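Local coordinates for protein 3-deoxy-d-manno-octulosonic-acid transferase (PDB 4BFC) that probably transfers Kdo from CMP-Kdo to lipid A precursors, with the crystallised C-terminal domain binding the CMP-Kdo donor, at residues 51-54 with 55-59; 119-122 with 123-126; 161-164 with 165-169; 208-211 with 212-215. One frame throughout, in Å; residues are numbered along the deposited sequence.

Contact 1 of 4, residues 51-54 with 55-59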
loop_
_atom_site.group_PDB
_atom_site.type_symbol
_atom_site.label_atom_id
_atom_site.label_comp_id
_atom_site.label_asym_id
_atom_site.label_seq_id
_atom_site.Cartn_x
_atom_site.Cartn_y
_atom_site.Cartn_z
ATOM N N HIS A 51 4.474 8.356 7.956
ATOM C CA HIS A 51 4.601 6.965 8.432
ATOM C C HIS A 51 5.283 6.923 9.774
ATOM O O HIS A 51 6.058 7.856 10.081
ATOM C CB HIS A 51 5.500 6.166 7.483
ATOM C CG HIS A 51 5.008 6.043 6.051
ATOM N ND1 HIS A 51 4.932 4.848 5.421
ATOM C CD2 HIS A 51 4.574 7.002 5.138
ATOM C CE1 HIS A 51 4.527 5.071 4.132
ATOM N NE2 HIS A 51 4.300 6.363 3.977
ATOM N N ALA A 52 5.105 5.825 10.541
ATOM C CA ALA A 52 5.847 5.622 11.801
ATOM C C ALA A 52 7.330 5.512 11.416
ATOM O O ALA A 52 7.673 4.854 10.427
ATOM C CB ALA A 52 5.409 4.361 12.491
ATOM N N PRO A 53 8.235 6.123 12.184
ATOM C CA PRO A 53 8.108 6.839 13.485
ATOM C C PRO A 53 8.152 8.365 13.267
ATOM O O PRO A 53 8.459 9.141 14.195
ATOM C CB PRO A 53 9.385 6.381 14.206
ATOM C CG PRO A 53 10.376 6.389 13.126
ATOM C CD PRO A 53 9.659 5.847 11.887
ATOM N N GLU A 54 7.798 8.804 12.079
ATOM C CA GLU A 54 7.921 10.251 11.696
ATOM C C GLU A 54 7.049 11.166 12.594
ATOM O O GLU A 54 7.505 12.260 12.935
ATOM C CB GLU A 54 7.570 10.486 10.252
ATOM C CG GLU A 54 8.490 9.799 9.261
ATOM C CD GLU A 54 8.090 10.049 7.811
ATOM O OE1 GLU A 54 6.851 9.983 7.485
ATOM O OE2 GLU A 54 8.972 10.369 6.991
ATOM N N GLU A 55 5.786 10.793 12.884
ATOM C CA GLU A 55 4.927 11.603 13.751
ATOM C C GLU A 55 5.555 11.737 15.149
ATOM O O GLU A 55 5.683 12.901 15.614
ATOM C CB GLU A 55 3.498 11.120 13.883
ATOM C CG GLU A 55 2.712 10.921 12.558
ATOM C CD GLU A 55 2.817 9.495 12.073
ATOM O OE1 GLU A 55 3.398 8.596 12.746
ATOM O OE2 GLU A 55 2.284 9.236 10.984
ATOM N N GLN A 56 5.916 10.608 15.768
ATOM C CA GLN A 56 6.581 10.617 17.071
ATOM C C GLN A 56 7.820 11.549 17.013
ATOM O O GLN A 56 7.954 12.465 17.887
ATOM C CB GLN A 56 6.954 9.198 17.463
ATOM C CG GLN A 56 7.673 9.110 18.799
ATOM C CD GLN A 56 6.721 9.418 19.922
ATOM O OE1 GLN A 56 5.644 8.843 19.992
ATOM N NE2 GLN A 56 7.106 10.348 20.809
ATOM N N GLN A 57 8.709 11.317 16.034
ATOM C CA GLN A 57 10.015 12.012 16.006
ATOM C C GLN A 57 9.893 13.493 15.765
ATOM O O GLN A 57 10.554 14.310 16.468
ATOM C CB GLN A 57 11.017 11.399 15.021
ATOM C CG GLN A 57 11.405 9.930 15.323
ATOM C CD GLN A 57 12.397 9.362 14.332
ATOM O OE1 GLN A 57 13.071 8.369 14.635
ATOM N NE2 GLN A 57 12.466 9.909 13.152
ATOM N N ILE A 58 9.086 13.895 14.790
ATOM C CA ILE A 58 8.903 15.322 14.489
ATOM C C ILE A 58 8.099 16.028 15.601
ATOM O O ILE A 58 8.490 17.132 16.025
ATOM C CB ILE A 58 8.245 15.548 13.093
ATOM C CG1 ILE A 58 9.214 15.063 12.000
ATOM C CG2 ILE A 58 7.913 17.001 12.905
ATOM C CD1 ILE A 58 8.559 14.866 10.668
ATOM N N LEU A 59 6.974 15.454 16.052
ATOM C CA LEU A 59 6.215 16.083 17.148
ATOM C C LEU A 59 7.059 16.222 18.428
ATOM O O LEU A 59 6.927 17.266 19.104
ATOM C CB LEU A 59 4.891 15.439 17.472
ATOM C CG LEU A 59 3.969 15.494 16.258
ATOM C CD1 LEU A 59 2.781 14.573 16.580
ATOM C CD2 LEU A 59 3.516 16.915 15.946
#

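Contact 2 of 4, residues 119-122 with 123-126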
loop_
_atom_site.group_PDB
_atom_site.type_symbol
_atom_site.label_atom_id
_atom_site.label_comp_id
_atom_site.label_asym_id
_atom_site.label_seq_id
_atom_site.Cartn_x
_atom_site.Cartn_y
_atom_site.Cartn_z
ATOM N N MET A 119 -10.279 11.401 4.736
ATOM C CA MET A 119 -9.758 10.924 3.479
ATOM C C MET A 119 -9.972 11.977 2.387
ATOM O O MET A 119 -10.985 12.702 2.384
ATOM C CB MET A 119 -10.377 9.548 3.147
ATOM C CG MET A 119 -9.950 8.434 4.122
ATOM S SD MET A 119 -10.058 6.844 3.318
ATOM C CE MET A 119 -10.608 5.806 4.679
ATOM N N GLY A 120 -8.968 12.216 1.554
ATOM C CA GLY A 120 -9.135 12.998 0.344
ATOM C C GLY A 120 -8.941 14.500 0.475
ATOM O O GLY A 120 -9.297 15.252 -0.426
ATOM N N GLU A 121 -8.396 14.943 1.611
ATOM C CA GLU A 121 -8.342 16.369 1.881
ATOM C C GLU A 121 -6.928 16.945 2.016
ATOM O O GLU A 121 -6.755 18.122 2.355
ATOM C CB GLU A 121 -9.138 16.673 3.154
ATOM C CG GLU A 121 -10.559 16.204 3.219
ATOM C CD GLU A 121 -11.303 16.888 4.363
ATOM O OE1 GLU A 121 -11.093 16.520 5.522
ATOM O OE2 GLU A 121 -12.079 17.841 4.085
ATOM N N LEU A 122 -5.916 16.148 1.649
ATOM C CA LEU A 122 -4.530 16.641 1.658
ATOM C C LEU A 122 -4.322 18.044 1.034
ATOM O O LEU A 122 -3.560 18.889 1.605
ATOM C CB LEU A 122 -3.603 15.566 1.043
ATOM C CG LEU A 122 -2.127 15.769 1.336
ATOM C CD1 LEU A 122 -1.780 15.918 2.823
ATOM C CD2 LEU A 122 -1.309 14.724 0.593
ATOM N N TRP A 123 -4.962 18.356 -0.121
ATOM C CA TRP A 123 -4.873 19.661 -0.764
ATOM C C TRP A 123 -5.361 20.781 0.132
ATOM O O TRP A 123 -4.777 21.832 0.159
ATOM C CB TRP A 123 -5.626 19.699 -2.097
ATOM C CG TRP A 123 -4.761 19.149 -3.197
ATOM C CD1 TRP A 123 -4.229 17.864 -3.279
ATOM C CD2 TRP A 123 -4.212 19.872 -4.370
ATOM N NE1 TRP A 123 -3.455 17.728 -4.409
ATOM C CE2 TRP A 123 -3.399 18.890 -5.106
ATOM C CE3 TRP A 123 -4.324 21.170 -4.874
ATOM C CZ2 TRP A 123 -2.732 19.221 -6.291
ATOM C CZ3 TRP A 123 -3.640 21.489 -6.067
ATOM C CH2 TRP A 123 -2.867 20.532 -6.754
ATOM N N LEU A 124 -6.443 20.537 0.870
ATOM C CA LEU A 124 -6.925 21.563 1.781
ATOM C C LEU A 124 -5.820 21.952 2.800
ATOM O O LEU A 124 -5.614 23.150 3.024
ATOM C CB LEU A 124 -8.186 21.073 2.528
ATOM C CG LEU A 124 -8.873 21.836 3.672
ATOM C CD1 LEU A 124 -9.171 23.217 3.153
ATOM C CD2 LEU A 124 -10.152 21.091 4.153
ATOM N N TRP A 125 -5.204 20.937 3.423
ATOM C CA TRP A 125 -4.181 21.174 4.480
ATOM C C TRP A 125 -2.980 21.862 3.887
ATOM O O TRP A 125 -2.514 22.836 4.438
ATOM C CB TRP A 125 -3.806 19.908 5.209
ATOM C CG TRP A 125 -5.068 19.163 5.627
ATOM C CD1 TRP A 125 -5.420 17.883 5.282
ATOM C CD2 TRP A 125 -6.234 19.722 6.316
ATOM N NE1 TRP A 125 -6.685 17.577 5.732
ATOM C CE2 TRP A 125 -7.230 18.643 6.364
ATOM C CE3 TRP A 125 -6.546 20.960 6.858
ATOM C CZ2 TRP A 125 -8.453 18.818 6.947
ATOM C CZ3 TRP A 125 -7.829 21.144 7.411
ATOM C CH2 TRP A 125 -8.728 20.073 7.502
ATOM N N TYR A 126 -2.449 21.354 2.769
ATOM C CA TYR A 126 -1.337 22.141 2.120
ATOM C C TYR A 126 -1.735 23.613 1.832
ATOM O O TYR A 126 -0.964 24.524 2.034
ATOM C CB TYR A 126 -0.982 21.526 0.753
ATOM C CG TYR A 126 -0.240 20.231 0.785
ATOM C CD1 TYR A 126 0.833 20.074 1.671
ATOM C CD2 TYR A 126 -0.567 19.165 -0.086
ATOM C CE1 TYR A 126 1.565 18.911 1.713
ATOM C CE2 TYR A 126 0.183 17.986 -0.049
ATOM C CZ TYR A 126 1.235 17.872 0.837
ATOM O OH TYR A 126 1.980 16.749 0.871
HETATM O O HOH W 1 -7.043 16.776 -1.691
#

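Contact 3 of 4, residues 161-164 with 165-169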
loop_
_atom_site.group_PDB
_atom_site.type_symbol
_atom_site.label_atom_id
_atom_site.label_comp_id
_atom_site.label_asym_id
_atom_site.label_seq_id
_atom_site.Cartn_x
_atom_site.Cartn_y
_atom_site.Cartn_z
ATOM N N PRO A 161 15.785 12.111 3.782
ATOM C CA PRO A 161 16.787 11.696 2.779
ATOM C C PRO A 161 16.338 10.493 1.962
ATOM O O PRO A 161 16.864 10.272 0.840
ATOM C CB PRO A 161 18.011 11.331 3.636
ATOM C CG PRO A 161 17.608 11.407 5.047
ATOM C CD PRO A 161 16.161 11.793 5.157
ATOM N N ARG A 162 15.347 9.748 2.503
ATOM C CA ARG A 162 14.851 8.519 1.795
ATOM C C ARG A 162 13.643 8.806 0.879
ATOM O O ARG A 162 12.487 8.572 1.247
ATOM C CB ARG A 162 14.691 7.383 2.769
ATOM C CG ARG A 162 16.072 6.867 3.257
ATOM C CD ARG A 162 15.928 6.154 4.576
ATOM N NE ARG A 162 15.545 6.971 5.760
ATOM C CZ ARG A 162 16.396 7.703 6.488
ATOM N NH1 ARG A 162 17.676 7.743 6.106
ATOM N NH2 ARG A 162 15.989 8.442 7.555
ATOM N N TYR A 163 13.951 9.357 -0.296
ATOM C CA TYR A 163 12.939 9.836 -1.247
ATOM C C TYR A 163 13.009 9.127 -2.597
ATOM O O TYR A 163 12.560 9.632 -3.562
ATOM C CB TYR A 163 13.000 11.369 -1.402
ATOM C CG TYR A 163 14.345 11.888 -1.886
ATOM C CD1 TYR A 163 14.664 11.879 -3.241
ATOM C CD2 TYR A 163 15.293 12.391 -0.968
ATOM C CE1 TYR A 163 15.895 12.365 -3.667
ATOM C CE2 TYR A 163 16.524 12.872 -1.397
ATOM C CZ TYR A 163 16.789 12.873 -2.747
ATOM O OH TYR A 163 17.992 13.335 -3.204
ATOM N N PHE A 164 13.609 7.962 -2.609
ATOM C CA PHE A 164 14.011 7.256 -3.871
ATOM C C PHE A 164 12.848 6.863 -4.775
ATOM O O PHE A 164 13.018 6.754 -6.027
ATOM C CB PHE A 164 14.912 6.075 -3.545
ATOM C CG PHE A 164 14.373 5.176 -2.497
ATOM C CD1 PHE A 164 13.412 4.163 -2.818
ATOM C CD2 PHE A 164 14.789 5.308 -1.175
ATOM C CE1 PHE A 164 12.944 3.319 -1.828
ATOM C CE2 PHE A 164 14.309 4.451 -0.190
ATOM C CZ PHE A 164 13.394 3.470 -0.533
ATOM N N ASN A 165 11.643 6.815 -4.214
ATOM C CA ASN A 165 10.473 6.567 -5.116
ATOM C C ASN A 165 10.100 7.754 -5.965
ATOM O O ASN A 165 9.391 7.582 -6.952
ATOM C CB ASN A 165 9.260 5.900 -4.425
ATOM C CG ASN A 165 9.643 4.549 -3.818
ATOM O OD1 ASN A 165 10.481 3.781 -4.401
ATOM N ND2 ASN A 165 9.044 4.213 -2.675
ATOM N N PHE A 166 10.688 8.906 -5.649
ATOM C CA PHE A 166 10.472 10.178 -6.329
ATOM C C PHE A 166 11.859 10.805 -6.620
ATOM O O PHE A 166 12.033 12.025 -6.686
ATOM C CB PHE A 166 9.608 11.098 -5.434
ATOM C CG PHE A 166 8.185 10.658 -5.365
ATOM C CD1 PHE A 166 7.268 11.091 -6.329
ATOM C CD2 PHE A 166 7.792 9.744 -4.376
ATOM C CE1 PHE A 166 5.956 10.591 -6.282
ATOM C CE2 PHE A 166 6.480 9.222 -4.365
ATOM C CZ PHE A 166 5.551 9.717 -5.300
ATOM N N GLN A 167 12.835 9.926 -6.831
ATOM C CA GLN A 167 14.236 10.344 -6.942
ATOM C C GLN A 167 14.405 11.406 -8.039
ATOM O O GLN A 167 15.093 12.402 -7.811
ATOM C CB GLN A 167 15.121 9.125 -7.265
ATOM C CG GLN A 167 16.635 9.437 -7.233
ATOM C CD GLN A 167 17.168 9.630 -5.810
ATOM O OE1 GLN A 167 16.869 8.844 -4.876
ATOM N NE2 GLN A 167 17.985 10.689 -5.619
ATOM N N THR A 168 13.842 11.160 -9.239
ATOM C CA THR A 168 14.025 12.082 -10.356
ATOM C C THR A 168 13.516 13.470 -10.059
ATOM O O THR A 168 14.282 14.485 -10.198
ATOM C CB THR A 168 13.351 11.543 -11.634
ATOM O OG1 THR A 168 13.858 10.246 -11.875
ATOM C CG2 THR A 168 13.727 12.408 -12.895
ATOM N N ILE A 169 12.244 13.522 -9.646
ATOM C CA ILE A 169 11.576 14.813 -9.393
ATOM C C ILE A 169 12.223 15.539 -8.231
ATOM O O ILE A 169 12.449 16.766 -8.352
ATOM C CB ILE A 169 10.057 14.649 -9.151
ATOM C CG1 ILE A 169 9.263 14.459 -10.449
ATOM C CG2 ILE A 169 9.430 15.858 -8.399
ATOM C CD1 ILE A 169 7.848 13.950 -10.146
HETATM O O HOH W 2 16.621 9.292 -2.126
#

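Contact 4 of 4, residues 208-211 with 212-215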
loop_
_atom_site.group_PDB
_atom_site.type_symbol
_atom_site.label_atom_id
_atom_site.label_comp_id
_atom_site.label_asym_id
_atom_site.label_seq_id
_atom_site.Cartn_x
_atom_site.Cartn_y
_atom_site.Cartn_z
ATOM N N GLN A 208 12.058 29.547 -6.958
ATOM C CA GLN A 208 12.833 28.530 -7.617
ATOM C C GLN A 208 11.967 27.317 -7.926
ATOM O O GLN A 208 12.157 26.663 -8.964
ATOM C CB GLN A 208 14.005 28.072 -6.755
ATOM C CG GLN A 208 15.150 29.052 -6.609
ATOM C CD GLN A 208 15.668 29.489 -7.958
ATOM O OE1 GLN A 208 15.505 30.639 -8.333
ATOM N NE2 GLN A 208 16.246 28.553 -8.726
ATOM N N ALA A 209 11.047 26.974 -7.003
ATOM C CA ALA A 209 10.096 25.876 -7.238
ATOM C C ALA A 209 9.229 26.124 -8.462
ATOM O O ALA A 209 9.106 25.249 -9.348
ATOM C CB ALA A 209 9.194 25.685 -6.002
ATOM N N HIS A 210 8.630 27.312 -8.508
ATOM C CA HIS A 210 7.885 27.747 -9.697
ATOM C C HIS A 210 8.625 27.743 -11.012
ATOM O O HIS A 210 8.011 27.484 -12.051
ATOM C CB HIS A 210 7.106 29.043 -9.451
ATOM C CG HIS A 210 5.681 28.780 -9.055
ATOM N ND1 HIS A 210 4.641 28.995 -9.892
ATOM C CD2 HIS A 210 5.146 28.195 -7.895
ATOM C CE1 HIS A 210 3.491 28.612 -9.281
ATOM N NE2 HIS A 210 3.805 28.121 -8.061
ATOM N N LYS A 211 9.936 27.974 -10.988
ATOM C CA LYS A 211 10.777 27.795 -12.179
ATOM C C LYS A 211 10.799 26.339 -12.656
ATOM O O LYS A 211 10.530 26.047 -13.827
ATOM C CB LYS A 211 12.220 28.244 -11.923
ATOM C CG LYS A 211 12.550 29.682 -12.321
ATOM C CD LYS A 211 13.989 30.013 -11.936
ATOM C CE LYS A 211 14.195 31.510 -11.733
ATOM N NZ LYS A 211 15.509 31.799 -11.091
ATOM N N VAL A 212 11.131 25.422 -11.748
ATOM C CA VAL A 212 11.196 24.014 -12.085
ATOM C C VAL A 212 9.818 23.602 -12.597
ATOM O O VAL A 212 9.723 22.870 -13.576
ATOM C CB VAL A 212 11.582 23.140 -10.877
ATOM C CG1 VAL A 212 11.566 21.649 -11.226
ATOM C CG2 VAL A 212 12.943 23.544 -10.330
ATOM N N LEU A 213 8.754 24.081 -11.942
ATOM C CA LEU A 213 7.401 23.621 -12.264
ATOM C C LEU A 213 6.955 24.030 -13.639
ATOM O O LEU A 213 6.207 23.293 -14.295
ATOM C CB LEU A 213 6.366 24.056 -11.203
ATOM C CG LEU A 213 6.365 23.270 -9.890
ATOM C CD1 LEU A 213 5.569 24.077 -8.858
ATOM C CD2 LEU A 213 5.809 21.864 -10.044
ATOM N N GLN A 214 7.429 25.186 -14.095
ATOM C CA GLN A 214 6.991 25.712 -15.386
ATOM C C GLN A 214 7.578 24.959 -16.576
ATOM O O GLN A 214 6.832 24.533 -17.473
ATOM C CB GLN A 214 7.231 27.211 -15.478
ATOM C CG GLN A 214 6.060 27.987 -14.907
ATOM C CD GLN A 214 6.044 29.440 -15.339
ATOM O OE1 GLN A 214 7.066 29.995 -15.756
ATOM N NE2 GLN A 214 4.877 30.065 -15.241
ATOM N N ARG A 215 8.897 24.777 -16.576
ATOM C CA ARG A 215 9.578 24.080 -17.673
ATOM C C ARG A 215 9.058 22.647 -17.866
ATOM O O ARG A 215 8.703 21.958 -16.898
ATOM C CB ARG A 215 11.089 24.068 -17.452
ATOM C CG ARG A 215 11.505 23.254 -16.241
ATOM C CD ARG A 215 13.012 23.122 -16.077
ATOM N NE ARG A 215 13.649 24.390 -15.730
ATOM C CZ ARG A 215 14.672 24.500 -14.884
ATOM N NH1 ARG A 215 15.156 23.423 -14.278
ATOM N NH2 ARG A 215 15.201 25.687 -14.629
#

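Contact 1 of 4, residues 51-54 with 55-59
The backbone carbonyls of Pro-53 and Glu-54 accept the first amide bonds of helix 54-68: Gln-57 N reaches Pro-53 O at 2.9 Å and Ile-58 N reaches Glu-54 O at 2.9 Å, both four residues along the chain. This is a helix N-terminus following strand 43-50 in a Rossmann-like parallel sheet, with Pro-53 as N-cap residue behind a cis peptide bond. One step earlier, Glu-54 N bonds back to His-51 O, which closes the turn before the helix.

Among the side chains, Gln-57 lies alongside the Pro-53 ring, both pointing the same way, and its OE1 is 3.7 Å from Pro-53 CG. Ile-58 lays CG1 and CD1 against Glu-54 O. Glu-55 bends at chi2 (93°), which folds its carboxylate back toward the backbone of His-51, Glu-55 OE1 lying 3.8 Å from His-51 O with no bond between these two acceptors; the carboxylate oxygens are held by Thr-50 and by a salt bridge to Arg-83. The CB of His-51 is directed away from residues 55-59; its ring bonds His-145 through NE2 and lies close to a bound sulfate, consistent with an anion-binding pocket at the sheet's C-terminal end. Glu-54 is buried, and Gly-136, Ser-137 and Leu-138 all offer backbone N-H groups to its carboxylate. From within the turn, His-51 N adds a nearly straight bond (171°) to Glu-54 OE1 at 2.9 Å, meeting that oxygen on its anti side, tilted somewhat out of the carboxylate plane.

Contact 2 of 4, residues 119-122 with 123-126
Leu-122 lays its isobutyl group against the ring of Tyr-126, one helical turn ahead: Leu-122 CG is 3.5 Å from Tyr-126 CE2, and CD1 stands over one ring face, offset toward the rim. CG of Leu-122 is anti to its own backbone N (chi1 -164°), a setting that carries the branch along the helix toward the phenol. The same two residues are joined by the backbone bond from Tyr-126 N to Leu-122 O at 2.9 Å.

Glu-121, the N-cap residue, meets Trp-125 in a different way. Its carbonyl O sits over one face of the indole, 3.2 Å from Trp-125 CD1, and its carboxylate plane is turned 81° from the ring, with Glu-121 OE1 3.8 Å from Trp-125 CZ2. The same Glu-121 O takes two weak amide bonds, from Leu-124 N and Trp-125 N. Water 1 joins the preceding loop to the first turn, donating to Gly-120 O and accepting from Trp-123 N, each at 3.0 Å. The acid end of Glu-121 is held by Arg-101 in a salt bridge and by Ser-118.

Helix 122-128 packs among several elements. Leu-124 and Trp-123 pack on Phe-26 of helix 24-36, Leu-122 and Tyr-126 rest on Ala-48 of strand 43-50, and Trp-123 NE1 bonds Glu-149 of helix 148-152.

Contact 3 of 4, residues 161-164 with 165-169
A short 3-10 turn leads from the loop after strand 157-159 into helix 167-175, and Phe-166 is the N-cap residue of that helix. Phe-166 N bonds Tyr-163 O at 2.9 Å; the next bond, Gln-167 N to Phe-164 O at 3.3 Å, is weak.

Gln-167 is the side chain that ties the two segments together. It bends at chi2 (73°), bringing its amide to the CE1 side of Tyr-163, the two side chains crossing at an angle, with the planes 36° apart and Gln-167 NE2 3.3 Å from Tyr-163 CE1. The other end of the amide, OE1, approaches Phe-164 and receives a bond from water 2 at 2.8 Å. That water also accepts from Tyr-163 N at 3.2 Å and sits over the centre of the Tyr-163 ring, 3.2 Å above its plane. Phe-164 and Asn-165 run side by side, Asn-165 OD1 lying 3.4 Å from Phe-164 CD1 with ring and amide planes nearly perpendicular.

Asn-165 O, together with the N-H groups of Thr-168 and Ile-169, is taken by Arg-83 and Glu-86 of a third subunit, so this turn lies at a subunit interface. Within the chain, Asp-171 binds both Tyr-163 OH and Gln-167 NE2. The amide orientation of Gln-167 is thus fixed from both ends: NE2 donates to a carboxylate, while OE1 accepts from a water that in turn accepts from Tyr-163 N.

Contact 4 of 4, residues 208-211 with 212-215
Lys-211 O is approached by two amides at the end of helix 199-214, Gln-214 N at 3.2 Å and Arg-215 N at 3.4 Å, both weak. Gln-214 N also bonds His-210 O at 3.1 Å, so this amide is divided between an i-4 and an i-3 acceptor. Such sharing, with both bonds to Lys-211 O weak, is consistent with the helix fraying at its C-terminal end. Further back the pattern is regular: Leu-213 N bonds Ala-209 O at 2.9 Å, and Val-212 N meets Gln-208 O at 3.2 Å.

The side chains follow the same spacing. Leu-213 places CD1 over one face of the His-210 imidazole, 4.3 Å from CD2 of His-210, while its CG rests against Ala-209 O. Its CG lies anti to the carbonyl carbon (chi1 -76°), and this directs the branch back along the preceding turn. Val-212 turns CG2 to Gln-208 O at 3.5 Å. On the solvent side, the extended Lys-211 chain reaches back one turn and donates NZ to Gln-208 OE1 at 3.0 Å; the other end of that amide, NE2, bonds Glu-176 O. Arg-215 curls back over the final turn, its guanidinium making a long, weak ion pair with Glu-176.

Two helices receive the apolar side of this terminal segment. Leu-213 packs on Leu-148, Met-151 and Val-152, with Ala-209 also on Met-151 of helix 148-152, while Val-212 and Leu-213 both touch Phe-173 of helix 167-175.

In the fold
The four contacts come in series along the chain, and none touches another. Contacts 1, 2 and 3 sit where loops enter helices 54-68, 122-128 and 167-175 around the seven-stranded parallel sheet; contact 4 closes the modelled chain on helix 199-214. Contacts 1 and 4 are farthest apart, about 30 Å between centres, whereas contacts 3 and 4 are about 18 Å apart: contact 4 packs against helix 167-175, which contact 3 begins. Helix 148-152 lies beside contacts 2 and 4. Between subunits, Ala-52 of contact 1 packs on Asn-165 of another copy. Contacts 1 and 3 follow strands directly, bordering the edge where Rossmann-like domains usually bind ligands, consistent with CMP-Kdo binding.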